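Local coordinates for protein intradiol ring-cleavage dioxygenase (Streptomyces sp. SirexAA-E, PDB 4ILV) that probably cleaves catechol-type aromatic rings between their two hydroxyls at a ferric iron centre, in a secreted enzyme that also carries a carbohydrate-binding module, at residues 54-57 with 58-62. Residues are numbered along the deposited sequence; the frame is centred on the assembly and turned at random.
Sequences SLVT and SSTPG
Thr60 sets its CG2 methyl against CG1 of Val56, 3.8 Å away, the two side chains crossing at about a right angle, with OG1 of Thr60 beside CA and CB of Val56. The chain reverses here in a type I beta turn from Thr57 to Thr60, on the surface of the dioxygenase domain in the loop that leads into strand 64-72. The turn's own bond, from Thr60 N to Thr57 O, is 3.2 Å long, and its donor stands above the carbonyl plane. A threonine suits the last corner because its two branches do different work: the methyl meets valine, while OG1, turned anti to the carbonyl carbon (chi1 -58°), accepts the N-H of Thr57 at 2.8 Å and an almost straight 174°. With an alanine here, lacking both OG1 and the methyl, the Thr57 N-H would probably lose this acceptor and CG1 of Val56 its methyl neighbour. Val56, which is buried, and Thr60 both also touch Phe102, and Val56 packs on Arg117 of strand 113-119. Thr57, Ser58 and Ser59 are exposed, and the hydroxyl of the first serves the backbone: Thr57 OG1 accepts the N-H of Ser59, two residues on, as in an ST turn, at 2.8 Å and bent to 140°.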
# COMPACT_ATOMS: atom_id res chain seq x y z
N SER A 54 0.79 3.92 11.33
CA SER A 54 -0.30 4.87 11.21
C SER A 54 0.16 6.17 10.55
O SER A 54 1.13 6.78 11.00
CB SER A 54 -0.91 5.16 12.58
OG SER A 54 -1.95 6.12 12.48
N LEU A 55 -0.53 6.60 9.50
CA LEU A 55 -0.14 7.81 8.78
C LEU A 55 -1.05 8.97 9.12
O LEU A 55 -0.86 10.07 8.62
CB LEU A 55 -0.23 7.57 7.27
CG LEU A 55 0.57 6.39 6.72
CD1 LEU A 55 0.44 6.33 5.21
CD2 LEU A 55 2.05 6.49 7.13
N VAL A 56 -2.07 8.73 9.94
CA VAL A 56 -3.10 9.73 10.17
C VAL A 56 -3.49 9.84 11.63
O VAL A 56 -3.13 8.98 12.44
CB VAL A 56 -4.38 9.43 9.39
CG1 VAL A 56 -4.07 9.29 7.90
CG2 VAL A 56 -5.03 8.14 9.91
N THR A 57 -4.21 10.90 11.96
CA THR A 57 -4.86 11.01 13.26
C THR A 57 -6.36 11.20 13.04
O THR A 57 -6.84 11.18 11.90
CB THR A 57 -4.31 12.20 14.08
OG1 THR A 57 -4.98 13.40 13.68
CG2 THR A 57 -2.82 12.37 13.88
N SER A 58 -7.09 11.39 14.13
CA SER A 58 -8.52 11.70 14.06
C SER A 58 -8.75 13.04 13.37
O SER A 58 -9.79 13.25 12.75
CB SER A 58 -9.10 11.73 15.48
OG SER A 58 -8.65 10.61 16.21
N SER A 59 -7.77 13.93 13.48
CA SER A 59 -7.84 15.26 12.88
C SER A 59 -7.40 15.33 11.40
O SER A 59 -7.57 16.35 10.74
CB SER A 59 -6.99 16.21 13.71
OG SER A 59 -5.74 15.60 13.97
N THR A 60 -6.81 14.26 10.89
CA THR A 60 -6.46 14.19 9.48
C THR A 60 -7.75 14.18 8.66
O THR A 60 -8.61 13.34 8.88
CB THR A 60 -5.68 12.90 9.16
OG1 THR A 60 -4.50 12.84 9.97
CG2 THR A 60 -5.32 12.83 7.68
N PRO A 61 -7.88 15.11 7.70
CA PRO A 61 -9.05 15.12 6.81
C PRO A 61 -9.05 13.92 5.85
O PRO A 61 -7.98 13.49 5.39
CB PRO A 61 -8.91 16.42 6.04
CG PRO A 61 -7.44 16.71 6.08
CD PRO A 61 -6.96 16.22 7.41
N GLY A 62 -10.23 13.38 5.55
CA GLY A 62 -10.35 12.30 4.59
C GLY A 62 -11.16 11.15 5.13
O GLY A 62 -11.53 11.14 6.30